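Local coordinates for protein SusD homolog (Bacteroides thetaiotaomicron VPI-5482, PDB 3IHV) that probably binds sugars at the cell surface as a member of the SusD family of outer-membrane proteins, at residues 318-323 and 456-461; 119-124 and 170-175; 207-212 and 217-222; 45-50 and 64-69; 144-147 and 153-156. All coordinates share one frame; numbering follows the deposited sequence. Where two conformers were deposited one is given.

Five contacts tie together different parts of a largely helical SusD-family chain. Interactions 2 and 3 are neighbours in the helical stack, their centres 19 Å apart: helix 159-176 serves interaction 2, and the next helix, 195-210, leads into interaction 3. Interaction 5 is nested in the chain between the two segments of interaction 2, with nearest atoms about 8 Å away. Interaction 1 comes within about 6 Å, nearest atoms, of both interaction 3 and interaction 4, without touching either. Interactions 1 and 5 are far apart, 43 Å between centres. No residue that binds the two sodium ions belongs to any of these segments; a 1,2-ethanediol bonds to interaction 3.

Interaction 1 (318-323 and 456-461); sequences DIRRDL and RKERSY
R320 and Y461 bring their backbones to 7.1 Å, CA to CA, where the turn leading into helix 320-324 faces helix 448-463, and side chains bridge the remaining gap. The R320 chain bends about its CG-CD bond (chi3 -66°), which turns its guanidinium edge toward two acids. End-on, NH1 and NH2 both grip E458 OE2, at 2.7 Å and 2.8 Å, with the carboxylate tilted only 24° from the guanidinium plane. Side-on, NE donates almost straight to D318 OD1 at 3.0 Å, while NH2 reaches D318 OD2 at 2.9 Å from above that carboxylate's plane. D318 OD1 also accepts from R320 N, a capping bond that binds R320 to D318 through its backbone as well as its side chain. Over one face of the guanidinium lies Y461 CB, 3.7 Å from NH2. E462 takes a further bond from NH1, R427 holds E458 OE1, and W312 NE1 donates to D318 OD2. A methionine in place of R320 would probably leave D318 OD2 and E458 OE2, 5.4 Å apart, without the cation they share, although R427 would still face E458. This is a buried salt-bridge network, joining a capped turn to a long helix of the SusD fold.

Interaction 2 (119-124 and 170-175); sequences EARALR and LLYACD
R121 and Y172 carry most of this antiparallel-leaning helix pair, in which the axes of 119-124 and 170-175 approach to 8.1 Å and cross at -144°. This is helix-on-helix packing in the helical part of the SusD fold, consistent with the TPR clan of its sequence family. The arginine leans over the tyrosine in two places. R121 CD sits over the face of the Y172 ring, 4.3 Å from the centroid, a CH-pi contact. A bend about the CG-CD bond (chi3 69°) brings R121 NH1 back to 3.5 Å from Y172 CD2, while Y172 CB lies over one face of the guanidinium. The two planes are 30° apart. What holds the charged end is D169, one residue before the second segment: it forms a salt bridge with R121 NE and also one with R124. A serine in place of R121 would probably uncover the face of the Y172 ring and leave D169 with one cation fewer. Beside this polar edge the helices meet through small groups. A122 allows the approach, its CA only 5.3 Å from that of L170. L170 first heads away from helix 107-135, then curls back so that its CD2 rests 3.9 Å from A122 CA, and A122 CB meets A173 CB, also at 3.9 Å.

Interaction 3 (207-212 and 217-222); sequences ATWAGY and ESKWEA. With EDO (1,2-ethanediol), chain H.
The carbonyl oxygen of A210 accepts a hydrogen bond of 2.7 Å from a water, and the same water donates its other proton to E217 OE2 at 3.1 Å, bridging the end of one helix to the approach to the next. Close by, A210 CB presses straight onto W220, 3.4 Å from the centroid of the five-membered ring and 8° off its normal, a snug CH-pi contact. On the same face, A207 O lies over the six-membered end, 3.8 Å from W220 CH2, and A207 CB is 4.0 Å from W220 CZ3. On the other flank K219 runs across the face of W209. Its bend at chi2 (-51°) folds the chain back over the indole, so that K219 CE lies 3.7 Å from the centroid of the six-membered ring, over the face, and NZ, at 4.5 Å from that centroid, makes a cation-pi contact. NZ then donates to O2 of a 1,2-ethanediol at 2.8 Å, probably from the crystallisation liquor, that E167 also binds. Y163 stacks on W209. Two tryptophans, one from each arm, thus pack across the short connection between helices 195-210 and 219-232, a helical hairpin consistent with the TPR-like character of the family.

Interaction 4 (45-50 and 64-69); sequences FNLGTD and IIPTNS
F45, the first residue to leave the helical course after helix 40-44, points its CB away from the other segment, but its ring swings round to I65. F45 CD1 touches I65 CG2 at 4.0 Å and F45 CE1 meets I65 CD1 at 4.1 Å, an oblique meeting of two branches. The isoleucine offers both because its CG1 stands beside the backbone N (chi1 -69°) while CG2 is beside the carbonyl carbon. At L47 the chains come closest, 5.1 Å from its CA to that of P66. Leucine and proline lie side by side and point the same way, CB to CB at 3.8 Å, with L47 CD1 against P66 CG at 3.7 Å. P66 is the second residue of a type I beta turn from I65 to N68, closed by N68 N to I65 O at 3.0 Å, so a hydrogen-bonded turn meets the loop that leads into strand 52-54. R470 reaches across to both sides, bonding to L47 O and to N68 OD1. G48 follows with phi 89° and psi 59°, angles at which a CB would jam against the carbonyl oxygen of L47, which by itself calls for glycine. Its CA passes 3.9 Å from P66 O, and any CB there would run into that oxygen too. Y479 similarly spans the two loops, its OH hydrogen-bonded to G48 O and to N68 ND2.

Interaction 5 (144-147 and 153-156); sequences TQMS and TYVQ
Y154 meets M146 edge-on: its hydroxyl reaches the backbone oxygen of M146, which lies at the rim of the ring and in the ring's plane. Y154 OH donates to M146 O at 2.8 Å, approaching at a C=O...O angle of 135° and tilted 20° from the carbonyl plane. The carbonyl oxygen of M146 also lies 3.4 Å from Y154 CE1, so the ring edge runs close alongside it. As for the side chains, the tyrosine and the selenomethionine slide past each other in opposite directions. M146 has its CG anti to the backbone N (chi1 -162°), and that CG is what brushes Y154 CE1, at 4.1 Å, while the selenium end leads away. M146 and S147 were each modelled in two conformers, of which one is described, so this brush of CG on the ring is tentative. The backbones stay well apart, 8.8 Å between the CA atoms of M146 and Y154, so the long reach of the tyrosine makes the link. S147 O lies 3.3 Å from Y154 OH, but its angle is too poor for a second bond. M141 packs against M146, S147 and Y154 alike, and a 1,2-ethanediol sits about 4 Å from the tyrosine side chain, near the surface of the protein. The tyrosine hydroxyl supplies a side-chain-to-backbone bond that ties the loop leading on to helix 159-176 back to the weakly bonded helix 144-147.

Interaction 1 (318-323 and 456-461)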
# COMPACT_ATOMS: atom_id res chain seq x y z
N ASP A 318 -11.18 -21.14 -0.29
CA ASP A 318 -10.40 -19.97 0.11
C ASP A 318 -11.37 -18.92 0.64
O ASP A 318 -12.13 -18.30 -0.15
CB ASP A 318 -9.64 -19.46 -1.11
CG ASP A 318 -8.69 -18.35 -0.78
OD1 ASP A 318 -8.91 -17.63 0.23
OD2 ASP A 318 -7.74 -18.16 -1.58
N ILE A 319 -11.33 -18.69 1.95
CA ILE A 319 -12.27 -17.76 2.60
C ILE A 319 -11.96 -16.29 2.33
O ILE A 319 -12.76 -15.42 2.61
CB ILE A 319 -12.42 -18.02 4.14
CG1 ILE A 319 -11.18 -17.60 4.91
CG2 ILE A 319 -12.85 -19.49 4.37
CD1 ILE A 319 -11.40 -17.49 6.41
N ARG A 320 -10.79 -16.02 1.79
CA ARG A 320 -10.40 -14.65 1.56
C ARG A 320 -11.18 -14.04 0.43
O ARG A 320 -11.30 -12.84 0.37
CB ARG A 320 -8.94 -14.55 1.23
CG ARG A 320 -8.03 -14.96 2.37
CD ARG A 320 -6.59 -15.06 1.92
NE ARG A 320 -6.42 -16.16 0.96
CZ ARG A 320 -5.23 -16.57 0.49
NH1 ARG A 320 -4.11 -16.01 0.88
NH2 ARG A 320 -5.17 -17.56 -0.37
N ARG A 321 -11.64 -14.87 -0.50
CA ARG A 321 -12.32 -14.38 -1.71
C ARG A 321 -13.55 -13.52 -1.36
O ARG A 321 -13.60 -12.37 -1.74
CB ARG A 321 -12.68 -15.52 -2.63
CG ARG A 321 -13.38 -15.09 -3.97
CD ARG A 321 -13.73 -16.28 -4.90
NE ARG A 321 -14.54 -17.20 -4.12
CZ ARG A 321 -14.11 -18.32 -3.54
NH1 ARG A 321 -12.85 -18.77 -3.68
NH2 ARG A 321 -14.95 -18.99 -2.78
N ASP A 322 -14.48 -14.07 -0.62
CA ASP A 322 -15.66 -13.32 -0.19
C ASP A 322 -15.37 -12.19 0.80
O ASP A 322 -16.18 -11.26 0.92
CB ASP A 322 -16.71 -14.26 0.39
CG ASP A 322 -17.23 -15.23 -0.64
OD1 ASP A 322 -17.34 -14.85 -1.82
OD2 ASP A 322 -17.53 -16.37 -0.27
N LEU A 323 -14.26 -12.29 1.54
CA LEU A 323 -13.86 -11.23 2.45
C LEU A 323 -13.19 -10.09 1.74
O LEU A 323 -13.15 -8.99 2.28
CB LEU A 323 -12.94 -11.76 3.55
CG LEU A 323 -13.64 -12.63 4.56
CD1 LEU A 323 -12.65 -13.40 5.46
CD2 LEU A 323 -14.59 -11.77 5.44
N ARG A 456 3.50 -15.37 -6.98
CA ARG A 456 2.96 -14.16 -7.62
C ARG A 456 1.42 -14.13 -7.56
O ARG A 456 0.81 -13.09 -7.27
CB ARG A 456 3.52 -14.03 -9.03
CG ARG A 456 5.03 -13.81 -9.01
CD ARG A 456 5.62 -13.57 -10.38
NE ARG A 456 7.02 -13.14 -10.34
CZ ARG A 456 7.73 -12.81 -11.42
NH1 ARG A 456 7.17 -12.83 -12.64
NH2 ARG A 456 9.00 -12.45 -11.29
N LYS A 457 0.80 -15.31 -7.74
CA LYS A 457 -0.65 -15.43 -7.63
C LYS A 457 -1.12 -15.25 -6.18
O LYS A 457 -2.14 -14.56 -5.90
CB LYS A 457 -1.12 -16.79 -8.17
CG LYS A 457 -2.61 -16.93 -8.18
CD LYS A 457 -3.07 -18.21 -8.94
CE LYS A 457 -2.72 -19.44 -8.17
NZ LYS A 457 -3.38 -20.61 -8.79
N GLU A 458 -0.39 -15.85 -5.25
CA GLU A 458 -0.77 -15.77 -3.82
C GLU A 458 -0.83 -14.34 -3.36
O GLU A 458 -1.67 -13.97 -2.54
CB GLU A 458 0.20 -16.59 -2.96
CG GLU A 458 -0.32 -16.81 -1.59
CD GLU A 458 -1.56 -17.69 -1.57
OE1 GLU A 458 -1.67 -18.60 -2.43
OE2 GLU A 458 -2.43 -17.46 -0.69
N ARG A 459 0.08 -13.50 -3.86
CA ARG A 459 0.07 -12.08 -3.53
C ARG A 459 -1.25 -11.42 -3.90
O ARG A 459 -1.75 -10.55 -3.15
CB ARG A 459 1.27 -11.35 -4.15
CG ARG A 459 2.61 -11.79 -3.53
CD ARG A 459 3.76 -10.94 -4.06
NE ARG A 459 3.70 -9.56 -3.58
CZ ARG A 459 4.00 -9.17 -2.35
NH1 ARG A 459 4.39 -10.04 -1.40
NH2 ARG A 459 3.85 -7.90 -2.03
N SER A 460 -1.84 -11.82 -5.04
CA SER A 460 -3.15 -11.29 -5.40
C SER A 460 -4.21 -11.78 -4.43
O SER A 460 -5.02 -10.99 -3.97
CB SER A 460 -3.50 -11.61 -6.86
OG SER A 460 -3.86 -12.95 -7.06
N TYR A 461 -4.20 -13.08 -4.09
CA TYR A 461 -5.20 -13.64 -3.16
C TYR A 461 -5.06 -13.12 -1.73
O TYR A 461 -6.07 -12.95 -1.03
CB TYR A 461 -5.19 -15.17 -3.18
CG TYR A 461 -5.56 -15.80 -4.53
CD1 TYR A 461 -6.32 -15.11 -5.48
CD2 TYR A 461 -5.27 -17.12 -4.79
CE1 TYR A 461 -6.71 -15.71 -6.67
CE2 TYR A 461 -5.68 -17.74 -5.96
CZ TYR A 461 -6.40 -17.03 -6.90
OH TYR A 461 -6.79 -17.64 -8.06

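Interaction 2 (119-124 and 170-175)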
# COMPACT_ATOMS: atom_id res chain seq x y z
N GLU A 119 12.81 5.83 14.27
CA GLU A 119 11.48 6.04 13.67
C GLU A 119 11.53 7.05 12.54
O GLU A 119 10.96 6.82 11.48
CB GLU A 119 10.44 6.48 14.70
CG GLU A 119 10.15 5.42 15.74
CD GLU A 119 9.11 5.90 16.73
OE1 GLU A 119 8.00 6.27 16.26
OE2 GLU A 119 9.38 5.92 17.96
N ALA A 120 12.26 8.14 12.74
CA ALA A 120 12.37 9.16 11.70
C ALA A 120 13.12 8.64 10.50
O ALA A 120 12.77 8.97 9.35
CB ALA A 120 13.03 10.46 12.27
N ARG A 121 14.18 7.89 10.74
CA ARG A 121 14.97 7.31 9.67
C ARG A 121 14.14 6.26 8.92
O ARG A 121 14.28 6.17 7.69
CB ARG A 121 16.29 6.71 10.18
CG ARG A 121 17.27 7.73 10.69
CD ARG A 121 18.69 7.18 10.89
NE ARG A 121 19.33 6.84 9.62
CZ ARG A 121 20.60 6.44 9.48
NH1 ARG A 121 21.39 6.30 10.53
NH2 ARG A 121 21.08 6.17 8.28
N ALA A 122 13.33 5.47 9.64
CA ALA A 122 12.47 4.49 8.98
C ALA A 122 11.46 5.20 8.07
O ALA A 122 11.23 4.78 6.95
CB ALA A 122 11.75 3.58 10.01
N LEU A 123 10.88 6.29 8.56
CA LEU A 123 9.93 7.08 7.77
C LEU A 123 10.64 7.64 6.54
O LEU A 123 10.11 7.57 5.42
CB LEU A 123 9.34 8.18 8.61
CG LEU A 123 8.20 7.76 9.57
CD1 LEU A 123 8.02 8.80 10.66
CD2 LEU A 123 6.89 7.44 8.82
N ARG A 124 11.82 8.21 6.74
CA ARG A 124 12.59 8.75 5.62
C ARG A 124 12.89 7.67 4.55
O ARG A 124 12.73 7.88 3.34
CB ARG A 124 13.86 9.42 6.12
CG ARG A 124 14.64 10.11 5.01
CD ARG A 124 15.77 10.98 5.54
NE ARG A 124 16.80 10.19 6.17
CZ ARG A 124 17.85 10.68 6.82
NH1 ARG A 124 18.01 11.99 6.95
NH2 ARG A 124 18.75 9.87 7.34
N LEU A 170 16.95 2.11 7.02
CA LEU A 170 16.21 0.99 7.58
C LEU A 170 17.10 0.09 8.44
O LEU A 170 16.64 -0.45 9.47
CB LEU A 170 15.49 0.19 6.49
CG LEU A 170 14.41 1.01 5.80
CD1 LEU A 170 13.85 0.27 4.56
CD2 LEU A 170 13.29 1.34 6.76
N LEU A 171 18.36 -0.09 8.04
CA LEU A 171 19.29 -0.90 8.85
C LEU A 171 19.46 -0.29 10.24
O LEU A 171 19.49 -1.04 11.24
CB LEU A 171 20.65 -1.12 8.17
CG LEU A 171 20.69 -2.12 7.02
CD1 LEU A 171 22.10 -2.08 6.33
CD2 LEU A 171 20.36 -3.53 7.53
N TYR A 172 19.59 1.03 10.33
CA TYR A 172 19.65 1.67 11.64
C TYR A 172 18.36 1.39 12.46
O TYR A 172 18.44 1.04 13.62
CB TYR A 172 19.85 3.18 11.51
CG TYR A 172 19.96 3.91 12.83
CD1 TYR A 172 18.84 4.31 13.53
CD2 TYR A 172 21.22 4.24 13.35
CE1 TYR A 172 18.94 5.02 14.74
CE2 TYR A 172 21.33 4.94 14.56
CZ TYR A 172 20.19 5.33 15.23
OH TYR A 172 20.31 6.00 16.40
N ALA A 173 17.19 1.50 11.83
CA ALA A 173 15.91 1.26 12.53
C ALA A 173 15.81 -0.21 12.97
O ALA A 173 15.35 -0.48 14.08
CB ALA A 173 14.71 1.71 11.66
N CYS A 174 16.28 -1.14 12.15
CA CYS A 174 16.33 -2.54 12.53
C CYS A 174 17.21 -2.75 13.77
O CYS A 174 16.89 -3.56 14.63
CB CYS A 174 16.88 -3.44 11.41
SG CYS A 174 15.76 -3.58 9.97
N ASP A 175 18.33 -2.04 13.82
CA ASP A 175 19.29 -2.21 14.93
C ASP A 175 18.75 -1.60 16.22
O ASP A 175 18.90 -2.18 17.30
CB ASP A 175 20.62 -1.50 14.62
CG ASP A 175 21.45 -2.18 13.52
OD1 ASP A 175 21.16 -3.33 13.19
OD2 ASP A 175 22.39 -1.53 13.01

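Interaction 3 (207-212 and 217-222)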
# COMPACT_ATOMS: atom_id res chain seq x y z
N ALA A 207 13.74 -6.76 -2.08
CA ALA A 207 13.08 -7.52 -3.16
C ALA A 207 12.87 -6.63 -4.41
O ALA A 207 13.06 -7.08 -5.53
CB ALA A 207 11.72 -8.09 -2.66
N THR A 208 12.49 -5.38 -4.19
CA THR A 208 12.20 -4.45 -5.30
C THR A 208 13.52 -4.08 -6.01
O THR A 208 13.60 -4.07 -7.24
CB THR A 208 11.41 -3.22 -4.83
OG1 THR A 208 10.23 -3.63 -4.08
CG2 THR A 208 11.03 -2.31 -6.03
N TRP A 209 14.56 -3.81 -5.22
CA TRP A 209 15.90 -3.51 -5.70
C TRP A 209 16.42 -4.62 -6.59
O TRP A 209 17.12 -4.36 -7.60
CB TRP A 209 16.80 -3.30 -4.49
CG TRP A 209 18.11 -2.67 -4.68
CD1 TRP A 209 18.84 -2.48 -5.83
CD2 TRP A 209 18.94 -2.25 -3.61
NE1 TRP A 209 20.05 -1.87 -5.53
CE2 TRP A 209 20.13 -1.74 -4.17
CE3 TRP A 209 18.78 -2.23 -2.22
CZ2 TRP A 209 21.16 -1.22 -3.38
CZ3 TRP A 209 19.81 -1.69 -1.44
CH2 TRP A 209 20.97 -1.20 -2.02
N ALA A 210 16.08 -5.88 -6.25
CA ALA A 210 16.44 -7.04 -7.04
C ALA A 210 15.66 -7.16 -8.35
O ALA A 210 16.11 -7.82 -9.28
CB ALA A 210 16.22 -8.33 -6.22
N GLY A 211 14.48 -6.56 -8.40
CA GLY A 211 13.63 -6.58 -9.57
C GLY A 211 13.85 -5.39 -10.47
O GLY A 211 14.84 -4.64 -10.36
N TYR A 212 12.92 -5.22 -11.38
CA TYR A 212 12.99 -4.12 -12.33
C TYR A 212 12.66 -2.83 -11.63
O TYR A 212 11.79 -2.82 -10.77
CB TYR A 212 12.01 -4.37 -13.46
CG TYR A 212 12.48 -5.47 -14.37
CD1 TYR A 212 12.15 -6.79 -14.13
CD2 TYR A 212 13.32 -5.18 -15.43
CE1 TYR A 212 12.58 -7.80 -14.96
CE2 TYR A 212 13.78 -6.19 -16.27
CZ TYR A 212 13.40 -7.48 -16.02
OH TYR A 212 13.84 -8.46 -16.87
N GLU A 217 20.46 -8.46 -8.73
CA GLU A 217 20.02 -9.80 -8.29
C GLU A 217 20.62 -10.30 -6.98
O GLU A 217 20.05 -11.22 -6.36
CB GLU A 217 20.16 -10.79 -9.48
CG GLU A 217 18.99 -10.51 -10.40
CD GLU A 217 18.97 -11.23 -11.71
OE1 GLU A 217 19.95 -11.91 -12.11
OE2 GLU A 217 17.91 -11.06 -12.36
N SER A 218 21.69 -9.66 -6.50
CA SER A 218 22.29 -9.98 -5.20
C SER A 218 21.35 -9.65 -4.05
O SER A 218 21.50 -10.18 -2.94
CB SER A 218 23.63 -9.23 -4.99
OG SER A 218 23.47 -7.83 -4.78
N LYS A 219 20.38 -8.78 -4.30
CA LYS A 219 19.47 -8.37 -3.24
C LYS A 219 18.40 -9.38 -2.87
O LYS A 219 17.72 -9.22 -1.84
CB LYS A 219 18.89 -6.98 -3.54
CG LYS A 219 19.95 -5.86 -3.73
CD LYS A 219 20.98 -5.78 -2.61
CE LYS A 219 22.09 -4.74 -2.93
NZ LYS A 219 23.25 -4.68 -2.02
N TRP A 220 18.20 -10.42 -3.69
CA TRP A 220 17.25 -11.46 -3.31
C TRP A 220 17.72 -12.14 -2.02
O TRP A 220 16.94 -12.39 -1.09
CB TRP A 220 17.08 -12.48 -4.41
CG TRP A 220 16.33 -12.01 -5.65
CD1 TRP A 220 16.83 -11.95 -6.91
CD2 TRP A 220 14.97 -11.62 -5.74
NE1 TRP A 220 15.87 -11.53 -7.77
CE2 TRP A 220 14.72 -11.30 -7.07
CE3 TRP A 220 13.95 -11.47 -4.81
CZ2 TRP A 220 13.49 -10.88 -7.52
CZ3 TRP A 220 12.72 -11.02 -5.25
CH2 TRP A 220 12.50 -10.73 -6.59
N GLU A 221 19.00 -12.46 -1.98
CA GLU A 221 19.59 -13.03 -0.79
C GLU A 221 19.42 -12.08 0.40
O GLU A 221 19.11 -12.52 1.48
CB GLU A 221 21.07 -13.32 -1.03
CG GLU A 221 21.81 -13.75 0.21
CD GLU A 221 23.24 -14.08 -0.06
OE1 GLU A 221 23.70 -13.99 -1.23
OE2 GLU A 221 23.91 -14.45 0.92
N ALA A 222 19.59 -10.77 0.18
CA ALA A 222 19.45 -9.80 1.27
C ALA A 222 18.00 -9.77 1.76
O ALA A 222 17.73 -9.72 2.97
CB ALA A 222 19.91 -8.39 0.83
C1 EDO H . 23.80 -6.40 2.22
O1 EDO H . 25.04 -6.51 1.50
C2 EDO H . 22.74 -6.16 1.18
O2 EDO H . 22.91 -4.84 0.72
O HOH W 1 15.38 -9.77 -11.06

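Interaction 4 (45-50 and 64-69)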
# COMPACT_ATOMS: atom_id res chain seq x y z
N PHE A 45 -3.12 5.71 -7.26
CA PHE A 45 -1.97 5.40 -8.11
C PHE A 45 -1.71 3.91 -8.26
O PHE A 45 -0.72 3.54 -8.90
CB PHE A 45 -0.68 6.04 -7.55
CG PHE A 45 -0.69 7.55 -7.46
CD1 PHE A 45 -1.67 8.36 -8.05
CD2 PHE A 45 0.42 8.19 -6.91
CE1 PHE A 45 -1.59 9.74 -7.97
CE2 PHE A 45 0.48 9.57 -6.86
CZ PHE A 45 -0.54 10.33 -7.38
N ASN A 46 -2.60 3.07 -7.72
CA ASN A 46 -2.39 1.63 -7.70
C ASN A 46 -3.40 0.87 -8.53
O ASN A 46 -3.51 -0.34 -8.38
CB ASN A 46 -2.48 1.19 -6.24
CG ASN A 46 -1.39 1.83 -5.39
OD1 ASN A 46 -0.28 1.97 -5.85
ND2 ASN A 46 -1.71 2.20 -4.14
N LEU A 47 -4.14 1.57 -9.36
CA LEU A 47 -5.15 0.95 -10.18
C LEU A 47 -4.65 0.58 -11.56
O LEU A 47 -3.58 1.01 -12.01
CB LEU A 47 -6.35 1.88 -10.27
CG LEU A 47 -7.11 2.05 -8.97
CD1 LEU A 47 -8.01 3.28 -9.08
CD2 LEU A 47 -7.94 0.80 -8.62
N GLY A 48 -5.42 -0.26 -12.24
CA GLY A 48 -5.11 -0.61 -13.63
C GLY A 48 -4.20 -1.79 -13.76
O GLY A 48 -3.11 -1.71 -14.35
N THR A 49 -4.66 -2.91 -13.21
CA THR A 49 -3.89 -4.15 -13.21
C THR A 49 -4.79 -5.33 -13.61
O THR A 49 -5.85 -5.15 -14.24
CB THR A 49 -3.33 -4.43 -11.78
OG1 THR A 49 -4.41 -4.69 -10.88
CG2 THR A 49 -2.54 -3.21 -11.26
N ASP A 50 -4.34 -6.56 -13.30
CA ASP A 50 -5.15 -7.74 -13.51
C ASP A 50 -6.24 -7.93 -12.47
O ASP A 50 -7.12 -8.76 -12.68
CB ASP A 50 -4.30 -9.00 -13.63
CG ASP A 50 -3.31 -9.20 -12.48
OD1 ASP A 50 -2.95 -8.22 -11.76
OD2 ASP A 50 -2.85 -10.37 -12.33
N ILE A 64 -8.44 9.53 -15.26
CA ILE A 64 -7.26 9.78 -16.10
C ILE A 64 -5.98 9.10 -15.62
O ILE A 64 -5.23 8.54 -16.44
CB ILE A 64 -7.05 11.29 -16.38
CG1 ILE A 64 -6.08 11.49 -17.56
CG2 ILE A 64 -6.66 12.04 -15.11
CD1 ILE A 64 -5.87 12.93 -17.95
N ILE A 65 -5.73 9.10 -14.31
CA ILE A 65 -4.53 8.45 -13.78
C ILE A 65 -4.64 6.93 -13.82
O ILE A 65 -3.74 6.28 -14.35
CB ILE A 65 -4.12 9.00 -12.39
CG1 ILE A 65 -3.62 10.46 -12.53
CG2 ILE A 65 -3.03 8.15 -11.77
CD1 ILE A 65 -3.53 11.25 -11.21
N PRO A 66 -5.75 6.36 -13.30
CA PRO A 66 -5.87 4.90 -13.34
C PRO A 66 -5.89 4.26 -14.72
O PRO A 66 -5.64 3.07 -14.83
CB PRO A 66 -7.21 4.65 -12.65
CG PRO A 66 -7.36 5.81 -11.73
CD PRO A 66 -6.86 6.97 -12.54
N THR A 67 -6.18 5.04 -15.77
CA THR A 67 -6.17 4.52 -17.13
C THR A 67 -4.86 4.80 -17.85
O THR A 67 -4.73 4.50 -19.04
CB THR A 67 -7.31 5.13 -17.96
OG1 THR A 67 -7.18 6.58 -17.96
CG2 THR A 67 -8.72 4.64 -17.40
N ASN A 68 -3.88 5.41 -17.17
CA ASN A 68 -2.60 5.71 -17.78
C ASN A 68 -2.68 6.61 -19.00
O ASN A 68 -1.96 6.42 -19.96
CB ASN A 68 -1.84 4.42 -18.09
CG ASN A 68 -1.44 3.68 -16.84
OD1 ASN A 68 -1.21 4.31 -15.80
ND2 ASN A 68 -1.40 2.34 -16.91
N SER A 69 -3.51 7.63 -18.91
CA SER A 69 -3.75 8.54 -20.03
C SER A 69 -3.47 9.99 -19.66
O SER A 69 -3.94 10.92 -20.34
CB SER A 69 -5.18 8.35 -20.54
OG SER A 69 -6.16 8.63 -19.55

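Interaction 5 (144-147 and 153-156)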
# COMPACT_ATOMS: atom_id res chain seq x y z
N THR A 144 17.85 19.78 5.33
CA THR A 144 16.94 20.89 5.21
C THR A 144 17.62 22.03 4.45
O THR A 144 16.99 22.72 3.66
CB THR A 144 16.45 21.41 6.57
OG1 THR A 144 17.57 21.78 7.39
CG2 THR A 144 15.62 20.35 7.28
N GLN A 145 18.91 22.22 4.67
CA GLN A 145 19.65 23.28 3.95
C GLN A 145 19.57 23.02 2.42
O GLN A 145 19.31 23.96 1.66
CB GLN A 145 21.10 23.34 4.41
CG GLN A 145 21.29 23.89 5.81
CD GLN A 145 20.96 22.93 6.99
OE1 GLN A 145 20.67 21.71 6.82
NE2 GLN A 145 21.03 23.49 8.20
N MSE A 146 19.71 21.77 1.97
CA MSE A 146 19.62 21.50 0.54
C MSE A 146 18.27 21.90 -0.04
O MSE A 146 18.21 22.39 -1.17
CB MSE A 146 19.91 20.05 0.22
CG MSE A 146 20.25 19.86 -1.23
SE MSE A 146 20.81 18.05 -1.46
CE MSE A 146 22.22 18.04 -0.15
N SER A 147 17.20 21.75 0.74
CA SER A 147 15.87 22.14 0.27
C SER A 147 15.76 23.62 -0.06
O SER A 147 14.83 24.02 -0.74
CB SER A 147 14.82 21.76 1.30
OG SER A 147 14.91 20.38 1.58
N THR A 153 20.85 23.60 -8.94
CA THR A 153 21.85 22.74 -8.31
C THR A 153 21.39 21.30 -8.09
O THR A 153 22.22 20.44 -7.81
CB THR A 153 22.30 23.29 -6.94
OG1 THR A 153 21.20 23.17 -6.01
CG2 THR A 153 22.92 24.72 -7.07
N TYR A 154 20.09 21.03 -8.26
CA TYR A 154 19.54 19.70 -8.03
C TYR A 154 19.83 18.72 -9.15
O TYR A 154 19.66 19.03 -10.31
CB TYR A 154 18.04 19.73 -7.81
CG TYR A 154 17.60 20.49 -6.59
CD1 TYR A 154 18.43 20.60 -5.47
CD2 TYR A 154 16.33 21.03 -6.52
CE1 TYR A 154 17.99 21.27 -4.33
CE2 TYR A 154 15.88 21.68 -5.38
CZ TYR A 154 16.72 21.81 -4.31
OH TYR A 154 16.27 22.45 -3.20
N VAL A 155 20.27 17.54 -8.77
CA VAL A 155 20.54 16.49 -9.73
C VAL A 155 19.90 15.20 -9.24
O VAL A 155 19.79 14.94 -8.02
CB VAL A 155 22.04 16.25 -9.96
CG1 VAL A 155 22.69 17.49 -10.58
CG2 VAL A 155 22.74 15.84 -8.69
N GLN A 156 19.44 14.42 -10.20
CA GLN A 156 18.86 13.12 -9.92
C GLN A 156 19.97 12.14 -9.61
O GLN A 156 21.00 12.16 -10.28
CB GLN A 156 18.07 12.68 -11.15
CG GLN A 156 16.78 13.47 -11.30
CD GLN A 156 16.28 13.46 -12.73
OE1 GLN A 156 16.99 13.91 -13.65
NE2 GLN A 156 15.06 12.97 -12.94